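Local coordinates for protein ENT (Trypanosoma brucei brucei, PDB 5ZX1) that is of unknown function but contains an ENT domain, a small helical module of a kind found in proteins probably involved in transcription and chromatin regulation, at residues 36-41 against 76-81; 46-51 against 65-70; 52-57 against 92-97. All coordinates share one frame; numbering follows the deposited sequence.

Contact 1: residues 36-41 against 76-81; sequences AAREEE and CLPTER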
loop_
_atom_site.group_PDB
_atom_site.type_symbol
_atom_site.label_atom_id
_atom_site.label_comp_id
_atom_site.label_asym_id
_atom_site.label_seq_id
_atom_site.Cartn_x
_atom_site.Cartn_y
_atom_site.Cartn_z
ATOM N N ALA A 36 -14.616 5.068 11.635
ATOM C CA ALA A 36 -13.352 4.575 12.160
ATOM C C ALA A 36 -12.859 3.405 11.295
ATOM O O ALA A 36 -11.680 3.315 10.978
ATOM C CB ALA A 36 -13.505 4.156 13.626
ATOM N N ALA A 37 -13.775 2.530 10.892
ATOM C CA ALA A 37 -13.442 1.391 10.038
ATOM C C ALA A 37 -13.060 1.829 8.615
ATOM O O ALA A 37 -12.051 1.378 8.063
ATOM C CB ALA A 37 -14.599 0.422 9.994
ATOM N N ARG A 38 -13.869 2.686 8.013
ATOM C CA ARG A 38 -13.566 3.171 6.664
ATOM C C ARG A 38 -12.149 3.721 6.607
ATOM O O ARG A 38 -11.325 3.256 5.833
ATOM C CB ARG A 38 -14.558 4.245 6.239
ATOM C CG ARG A 38 -14.554 4.495 4.737
ATOM C CD ARG A 38 -14.536 3.176 4.013
ATOM N NE ARG A 38 -14.685 3.281 2.566
ATOM C CZ ARG A 38 -14.467 2.262 1.736
ATOM N NH1 ARG A 38 -14.624 2.414 0.422
ATOM N NH2 ARG A 38 -14.091 1.082 2.230
ATOM N N GLU A 39 -11.851 4.671 7.484
ATOM C CA GLU A 39 -10.523 5.274 7.548
ATOM C C GLU A 39 -9.397 4.239 7.746
ATOM O O GLU A 39 -8.282 4.416 7.261
ATOM C CB GLU A 39 -10.481 6.322 8.663
ATOM C CG GLU A 39 -11.191 7.613 8.287
ATOM C CD GLU A 39 -11.388 8.560 9.463
ATOM O OE1 GLU A 39 -11.087 8.172 10.622
ATOM O OE2 GLU A 39 -11.836 9.703 9.213
ATOM N N GLU A 40 -9.679 3.157 8.452
ATOM C CA GLU A 40 -8.669 2.122 8.592
ATOM C C GLU A 40 -8.527 1.313 7.302
ATOM O O GLU A 40 -7.414 1.011 6.877
ATOM C CB GLU A 40 -8.994 1.221 9.767
ATOM C CG GLU A 40 -8.789 1.933 11.079
ATOM C CD GLU A 40 -8.321 1.003 12.186
ATOM O OE1 GLU A 40 -7.873 -0.116 11.863
ATOM O OE2 GLU A 40 -8.398 1.391 13.374
ATOM N N GLU A 41 -9.650 0.976 6.681
ATOM C CA GLU A 41 -9.621 0.341 5.376
ATOM C C GLU A 41 -8.712 1.115 4.433
ATOM O O GLU A 41 -7.825 0.534 3.789
ATOM C CB GLU A 41 -11.021 0.237 4.776
ATOM C CG GLU A 41 -11.914 -0.771 5.457
ATOM C CD GLU A 41 -13.265 -0.876 4.773
ATOM O OE1 GLU A 41 -13.647 -1.991 4.357
ATOM O OE2 GLU A 41 -13.944 0.162 4.614
ATOM N N CYS A 76 -13.742 -3.028 -0.487
ATOM C CA CYS A 76 -14.713 -2.313 -1.312
ATOM C C CYS A 76 -14.186 -0.918 -1.661
ATOM O O CYS A 76 -14.759 0.090 -1.264
ATOM C CB CYS A 76 -16.067 -2.219 -0.587
ATOM S SG CYS A 76 -17.530 -2.133 -1.661
ATOM N N LEU A 77 -13.070 -0.867 -2.378
ATOM C CA LEU A 77 -12.433 0.399 -2.724
ATOM C C LEU A 77 -12.687 0.771 -4.175
ATOM O O LEU A 77 -12.407 -0.016 -5.072
ATOM C CB LEU A 77 -10.931 0.319 -2.480
ATOM C CG LEU A 77 -10.283 1.019 -1.285
ATOM C CD1 LEU A 77 -11.002 0.768 0.043
ATOM C CD2 LEU A 77 -8.856 0.518 -1.221
ATOM N N PRO A 78 -13.216 1.976 -4.414
ATOM C CA PRO A 78 -13.400 2.389 -5.813
ATOM C C PRO A 78 -12.042 2.455 -6.493
ATOM O O PRO A 78 -11.096 2.949 -5.877
ATOM C CB PRO A 78 -14.054 3.767 -5.697
ATOM C CG PRO A 78 -13.646 4.263 -4.342
ATOM C CD PRO A 78 -13.557 3.046 -3.461
ATOM N N THR A 79 -11.929 1.941 -7.713
ATOM C CA THR A 79 -10.615 1.805 -8.332
ATOM C C THR A 79 -9.940 3.172 -8.522
ATOM O O THR A 79 -8.718 3.269 -8.462
ATOM C CB THR A 79 -10.689 1.057 -9.686
ATOM O OG1 THR A 79 -11.639 1.697 -10.547
ATOM C CG2 THR A 79 -11.103 -0.394 -9.460
ATOM N N GLU A 80 -10.727 4.227 -8.708
ATOM C CA GLU A 80 -10.156 5.564 -8.865
ATOM C C GLU A 80 -9.378 5.964 -7.622
ATOM O O GLU A 80 -8.293 6.534 -7.712
ATOM C CB GLU A 80 -11.245 6.599 -9.153
ATOM C CG GLU A 80 -11.689 6.617 -10.603
ATOM C CD GLU A 80 -13.063 5.997 -10.802
ATOM O OE1 GLU A 80 -13.998 6.404 -10.081
ATOM O OE2 GLU A 80 -13.202 5.099 -11.668
ATOM N N ARG A 81 -9.934 5.663 -6.459
ATOM C CA ARG A 81 -9.223 5.929 -5.227
ATOM C C ARG A 81 -8.048 4.976 -5.099
ATOM O O ARG A 81 -6.969 5.354 -4.637
ATOM C CB ARG A 81 -10.148 5.793 -4.020
ATOM C CG ARG A 81 -9.474 6.137 -2.705
ATOM C CD ARG A 81 -8.854 7.528 -2.763
ATOM N NE ARG A 81 -7.928 7.755 -1.659
ATOM C CZ ARG A 81 -8.309 8.092 -0.428
ATOM N NH1 ARG A 81 -9.600 8.235 -0.147
ATOM N NH2 ARG A 81 -7.401 8.284 0.523
#
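Arg38 reaches from the long helix 30-56 of the ENT domain to Cys76, at the end of helix 62-74. Cys76 takes a positive phi of 48° and closes that helix with a Schellman motif, and the arginine binds the carbonyl oxygens that the turn presents. NH1 donates to Cys76 O at 2.9 Å, in a fairly straight bond with an N-H...O angle of 161° that lies close to the guanidinium plane. NH2 bonds to the preceding carbonyl, Leu75 O, and also to Glu41 OE2 one helical turn along, in a 2.6 Å salt bridge that the carboxylate receives from above its own plane. Held by carbonyls and carboxylate together, the guanidinium has little freedom to rotate. The side chain starts with CG anti to the backbone N (chi1 -163°) and bends at the next bond, which carries its tip over to the turn. Positive charge here probably also suits the electronegative C-terminal end of helix 62-74. All the close packing lies around this one charged end. Its buried neighbour is Leu77, whose side chain also touches Tyr45. The solvent side is looser: Cys76 and Pro78 are exposed, and the proline ring, leading into helix 79-91, only skirts the arginine. Leu77 CD1 sits 3.8 Å from Arg38 NH2, while Pro78 CD is 4.1 Å from NH1, both at an oblique angle to the guanidinium.

Contact 2: residues 46-51 against 65-70; sequences RSLCRV and RRILED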
loop_
_atom_site.group_PDB
_atom_site.type_symbol
_atom_site.label_atom_id
_atom_site.label_comp_id
_atom_site.label_asym_id
_atom_site.label_seq_id
_atom_site.Cartn_x
_atom_site.Cartn_y
_atom_site.Cartn_z
ATOM N N ARG A 46 -3.381 2.069 1.783
ATOM C CA ARG A 46 -2.301 3.014 1.513
ATOM C C ARG A 46 -0.950 2.413 1.880
ATOM O O ARG A 46 -0.018 2.355 1.068
ATOM C CB ARG A 46 -2.519 4.317 2.292
ATOM C CG ARG A 46 -1.421 5.350 2.080
ATOM C CD ARG A 46 -1.545 6.499 3.054
ATOM N NE ARG A 46 -0.362 7.359 3.015
ATOM C CZ ARG A 46 0.581 7.406 3.958
ATOM N NH1 ARG A 46 1.618 8.225 3.810
ATOM N NH2 ARG A 46 0.493 6.647 5.049
ATOM N N SER A 47 -0.854 1.939 3.112
ATOM C CA SER A 47 0.383 1.379 3.587
ATOM C C SER A 47 0.749 0.149 2.754
ATOM O O SER A 47 1.928 -0.194 2.620
ATOM C CB SER A 47 0.267 1.022 5.063
ATOM O OG SER A 47 -0.480 -0.164 5.195
ATOM N N LEU A 48 -0.258 -0.499 2.176
ATOM C CA LEU A 48 -0.032 -1.651 1.310
ATOM C C LEU A 48 0.645 -1.252 0.008
ATOM O O LEU A 48 1.564 -1.922 -0.454
ATOM C CB LEU A 48 -1.353 -2.348 0.998
ATOM C CG LEU A 48 -1.571 -3.771 1.497
ATOM C CD1 LEU A 48 -2.723 -4.360 0.716
ATOM C CD2 LEU A 48 -0.323 -4.603 1.316
ATOM N N CYS A 49 0.166 -0.177 -0.605
ATOM C CA CYS A 49 0.807 0.325 -1.817
ATOM C C CYS A 49 2.270 0.736 -1.582
ATOM O O CYS A 49 3.154 0.383 -2.353
ATOM C CB CYS A 49 0.018 1.510 -2.363
ATOM S SG CYS A 49 -1.541 1.024 -3.118
ATOM N N ARG A 50 2.520 1.481 -0.510
ATOM C CA ARG A 50 3.843 2.060 -0.280
ATOM C C ARG A 50 4.870 0.957 -0.127
ATOM O O ARG A 50 5.889 0.900 -0.833
ATOM C CB ARG A 50 3.837 2.957 0.962
ATOM C CG ARG A 50 2.800 4.057 0.897
ATOM C CD ARG A 50 2.403 4.532 2.282
ATOM N NE ARG A 50 3.579 4.830 3.080
ATOM C CZ ARG A 50 4.344 5.907 2.929
ATOM N NH1 ARG A 50 4.077 6.811 1.993
ATOM N NH2 ARG A 50 5.397 6.058 3.713
ATOM N N VAL A 51 4.558 0.068 0.797
ATOM C CA VAL A 51 5.395 -1.053 1.124
ATOM C C VAL A 51 5.634 -2.007 -0.064
ATOM O O VAL A 51 6.754 -2.461 -0.287
ATOM C CB VAL A 51 4.761 -1.766 2.330
ATOM C CG1 VAL A 51 5.092 -3.200 2.339
ATOM C CG2 VAL A 51 5.211 -1.106 3.605
ATOM N N ARG A 65 0.506 -7.818 -7.317
ATOM C CA ARG A 65 -0.683 -7.307 -8.009
ATOM C C ARG A 65 -1.931 -7.990 -7.457
ATOM O O ARG A 65 -2.962 -7.349 -7.214
ATOM C CB ARG A 65 -0.589 -7.534 -9.521
ATOM C CG ARG A 65 0.472 -6.687 -10.201
ATOM C CD ARG A 65 0.280 -6.633 -11.728
ATOM N NE ARG A 65 0.265 -7.968 -12.339
ATOM C CZ ARG A 65 1.337 -8.749 -12.503
ATOM N NH1 ARG A 65 2.539 -8.346 -12.099
ATOM N NH2 ARG A 65 1.210 -9.951 -13.065
ATOM N N ARG A 66 -1.827 -9.291 -7.234
ATOM C CA ARG A 66 -2.965 -10.049 -6.724
ATOM C C ARG A 66 -3.326 -9.662 -5.300
ATOM O O ARG A 66 -4.475 -9.784 -4.898
ATOM C CB ARG A 66 -2.682 -11.548 -6.790
ATOM C CG ARG A 66 -2.551 -12.058 -8.200
ATOM C CD ARG A 66 -2.582 -13.573 -8.253
ATOM N NE ARG A 66 -2.695 -14.039 -9.629
ATOM C CZ ARG A 66 -2.474 -15.288 -10.012
ATOM N NH1 ARG A 66 -2.142 -16.207 -9.104
ATOM N NH2 ARG A 66 -2.594 -15.617 -11.299
ATOM N N ILE A 67 -2.346 -9.224 -4.524
ATOM C CA ILE A 67 -2.632 -8.787 -3.163
ATOM C C ILE A 67 -3.406 -7.479 -3.206
ATOM O O ILE A 67 -4.380 -7.295 -2.483
ATOM C CB ILE A 67 -1.361 -8.635 -2.349
ATOM C CG1 ILE A 67 -0.798 -10.014 -2.010
ATOM C CG2 ILE A 67 -1.640 -7.816 -1.093
ATOM C CD1 ILE A 67 0.624 -9.960 -1.508
ATOM N N LEU A 68 -2.986 -6.578 -4.081
ATOM C CA LEU A 68 -3.680 -5.311 -4.207
ATOM C C LEU A 68 -5.091 -5.539 -4.718
ATOM O O LEU A 68 -6.046 -4.983 -4.189
ATOM C CB LEU A 68 -2.915 -4.355 -5.131
ATOM C CG LEU A 68 -1.598 -3.817 -4.567
ATOM C CD1 LEU A 68 -0.945 -2.853 -5.545
ATOM C CD2 LEU A 68 -1.823 -3.145 -3.224
ATOM N N GLU A 69 -5.218 -6.370 -5.747
ATOM C CA GLU A 69 -6.514 -6.666 -6.347
ATOM C C GLU A 69 -7.469 -7.302 -5.333
ATOM O O GLU A 69 -8.652 -6.973 -5.292
ATOM C CB GLU A 69 -6.335 -7.582 -7.558
ATOM C CG GLU A 69 -7.658 -8.036 -8.185
ATOM C CD GLU A 69 -7.495 -9.069 -9.308
ATOM O OE1 GLU A 69 -8.509 -9.336 -10.002
ATOM O OE2 GLU A 69 -6.375 -9.610 -9.509
ATOM N N ASP A 70 -6.959 -8.203 -4.503
ATOM C CA ASP A 70 -7.814 -8.880 -3.537
ATOM C C ASP A 70 -8.275 -7.933 -2.429
ATOM O O ASP A 70 -9.429 -7.975 -2.018
ATOM C CB ASP A 70 -7.090 -10.089 -2.933
ATOM C CG ASP A 70 -6.994 -11.253 -3.914
ATOM O OD1 ASP A 70 -7.657 -11.184 -4.975
ATOM O OD2 ASP A 70 -6.259 -12.232 -3.635
#
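Cys49 SG, the most polar atom in a contact where no polar bond joins the two segments, meets Leu68 CD2 at 4.2 Å. The touch is purely apolar and sits in the buried centre of the ENT helical bundle, where the Cys49 side chain also touches Leu86 and Ala89 of helix 79-91. Here helix 30-56 and helix 62-74 run almost antiparallel, at 169°, as the two arms of a helical hairpin. Their axes come no nearer than 10.8 Å, so leucine and isoleucine branches have to span the gap. Leu48 is directed toward helix 62-74 and meets both residues of the pair Ile67 and Leu68. Its CD1 approaches Leu68 CD2 at 4.2 Å, the same methyl that the cysteine touches. Leu68 places CG beside its backbone N (chi1 -70°) and extends on from there, bringing its end closer to the partner helix than its first bond suggests; Tyr45 and Leu52 of helix 30-56 touch the same side chain. Ile67 lies at the margin, partly exposed like Leu48, and crosses Leu48 at about a right angle. The branch that does the touching is the short one: Ile67 CG2 rests 4.0 Å from Leu48 CD1.

Contact 3: residues 52-57 against 92-97; sequences LCMHSG and DVLVTS
Val95 and Cys53 make the tightest apolar contact between helices 30-56 and 93-101, with Val95 CG1 only 3.6 Å from Cys53 CB. The same methyl lies 3.9 Å from Met54 CG and just as near the backbone N of Met54, so it sits close against the main chain. CG1 is the branch anti to the valine's backbone N (chi1 177°), and that setting turns it onto helix 30-56. Met54 runs on extended past CG and crosses Val95 at about a right angle; its CE ends 4.4 Å from Leu94 CG, on the exposed margin of the contact. The CA atoms of Met54 and Val95 are 5.2 Å apart. Cys53, buried, also touches Leu86 and Arg90 of helix 79-91. No polar bond joins the two segments. Asp92 OD1 accepts from Val95 N at 2.8 Å through its anti lone pair, in a nearly straight bond of 169°, which secures the first turn of helix 93-101. Asp92 OD2 makes a long, weak ion pair with Arg50. Asp92, the single residue between helices 79-91 and 93-101, is thus the N-cap of a helix that packs, at 29° between the two short segments, on the last turn of the long helix of the ENT fold.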
loop_
_atom_site.group_PDB
_atom_site.type_symbol
_atom_site.label_atom_id
_atom_site.label_comp_id
_atom_site.label_asym_id
_atom_site.label_seq_id
_atom_site.Cartn_x
_atom_site.Cartn_y
_atom_site.Cartn_z
ATOM N N LEU A 52 4.609 -2.312 -0.846
ATOM C CA LEU A 52 4.846 -3.176 -1.999
ATOM C C LEU A 52 5.717 -2.456 -3.035
ATOM O O LEU A 52 6.462 -3.093 -3.793
ATOM C CB LEU A 52 3.526 -3.634 -2.626
ATOM C CG LEU A 52 2.775 -4.649 -1.767
ATOM C CD1 LEU A 52 1.653 -5.349 -2.536
ATOM C CD2 LEU A 52 3.743 -5.656 -1.157
ATOM N N CYS A 53 5.646 -1.128 -3.052
ATOM C CA CYS A 53 6.505 -0.352 -3.938
ATOM C C CYS A 53 7.933 -0.227 -3.392
ATOM O O CYS A 53 8.883 -0.077 -4.156
ATOM C CB CYS A 53 5.913 1.032 -4.166
ATOM S SG CYS A 53 4.411 1.000 -5.103
ATOM N N MET A 54 8.093 -0.278 -2.077
ATOM C CA MET A 54 9.432 -0.253 -1.509
ATOM C C MET A 54 10.216 -1.484 -1.928
ATOM O O MET A 54 11.434 -1.427 -2.108
ATOM C CB MET A 54 9.380 -0.174 0.005
ATOM C CG MET A 54 8.988 1.174 0.542
ATOM S SD MET A 54 8.911 1.036 2.341
ATOM C CE MET A 54 8.298 2.665 2.791
ATOM N N HIS A 55 9.514 -2.598 -2.088
ATOM C CA HIS A 55 10.159 -3.862 -2.421
ATOM C C HIS A 55 10.386 -4.053 -3.907
ATOM O O HIS A 55 11.334 -4.719 -4.305
ATOM C CB HIS A 55 9.332 -5.032 -1.902
ATOM C CG HIS A 55 9.622 -5.394 -0.484
ATOM N ND1 HIS A 55 8.893 -4.899 0.577
ATOM C CD2 HIS A 55 10.557 -6.218 0.059
ATOM C CE1 HIS A 55 9.361 -5.400 1.710
ATOM N NE2 HIS A 55 10.369 -6.207 1.419
ATOM N N SER A 56 9.518 -3.462 -4.721
ATOM C CA SER A 56 9.455 -3.783 -6.137
ATOM C C SER A 56 9.954 -2.638 -6.985
ATOM O O SER A 56 9.990 -2.724 -8.221
ATOM C CB SER A 56 8.017 -4.099 -6.538
ATOM O OG SER A 56 7.358 -2.883 -6.898
ATOM N N GLY A 57 10.304 -1.551 -6.315
ATOM C CA GLY A 57 10.666 -0.328 -6.997
ATOM C C GLY A 57 9.545 0.087 -7.922
ATOM O O GLY A 57 9.793 0.605 -9.011
ATOM N N ASP A 92 6.051 8.776 -3.815
ATOM C CA ASP A 92 6.441 9.206 -2.481
ATOM C C ASP A 92 7.960 9.089 -2.344
ATOM O O ASP A 92 8.566 8.144 -2.875
ATOM C CB ASP A 92 5.730 8.370 -1.422
ATOM C CG ASP A 92 6.238 8.643 -0.031
ATOM O OD1 ASP A 92 7.329 8.134 0.304
ATOM O OD2 ASP A 92 5.542 9.358 0.724
ATOM N N VAL A 93 8.568 10.051 -1.642
ATOM C CA VAL A 93 10.035 10.151 -1.524
ATOM C C VAL A 93 10.662 9.080 -0.623
ATOM O O VAL A 93 11.710 8.518 -0.946
ATOM C CB VAL A 93 10.449 11.544 -1.016
ATOM C CG1 VAL A 93 11.966 11.664 -1.027
ATOM C CG2 VAL A 93 9.816 12.633 -1.870
ATOM N N LEU A 94 10.044 8.819 0.519
ATOM C CA LEU A 94 10.526 7.739 1.372
ATOM C C LEU A 94 10.473 6.424 0.575
ATOM O O LEU A 94 11.470 5.706 0.499
ATOM C CB LEU A 94 9.700 7.656 2.657
ATOM C CG LEU A 94 10.097 6.589 3.684
ATOM C CD1 LEU A 94 11.563 6.698 4.053
ATOM C CD2 LEU A 94 9.238 6.705 4.923
ATOM N N VAL A 95 9.337 6.154 -0.075
ATOM C CA VAL A 95 9.151 4.901 -0.813
ATOM C C VAL A 95 10.248 4.727 -1.855
ATOM O O VAL A 95 10.956 3.713 -1.863
ATOM C CB VAL A 95 7.745 4.813 -1.490
ATOM C CG1 VAL A 95 7.630 3.542 -2.300
ATOM C CG2 VAL A 95 6.616 4.868 -0.454
ATOM N N THR A 96 10.396 5.715 -2.734
ATOM C CA THR A 96 11.418 5.618 -3.773
ATOM C C THR A 96 12.852 5.547 -3.191
ATOM O O THR A 96 13.693 4.816 -3.719
ATOM C CB THR A 96 11.318 6.800 -4.777
ATOM O OG1 THR A 96 11.457 8.038 -4.079
ATOM C CG2 THR A 96 9.973 6.799 -5.465
ATOM N N SER A 97 13.143 6.277 -2.113
ATOM C CA SER A 97 14.477 6.185 -1.496
ATOM C C SER A 97 14.781 4.786 -0.963
ATOM O O SER A 97 15.904 4.292 -1.086
ATOM C CB SER A 97 14.625 7.186 -0.365
ATOM O OG SER A 97 14.086 8.427 -0.748
#

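Overall arrangement
All three contacts use helix 30-56, each with a different partner. Contact 2 is the most central, its centre about 4 Å from the centre of the chain, and is wholly apolar. Contacts 1 and 3 lie on opposite sides of that centre, about 21 Å apart between centres, and both are partly buried, contact 1 being the more exposed at its touching residues. Contact 1 relies on charge and carbonyl oxygens at a helix end, whereas contact 3 joins helices by methyl packing and uses a polar bond for capping. Contacts 2 and 3 touch: Leu52 packs on Leu68, and Arg50 lies against Leu94 and Val95 while forming a weak ion pair with Asp92. Contact 1 touches neither.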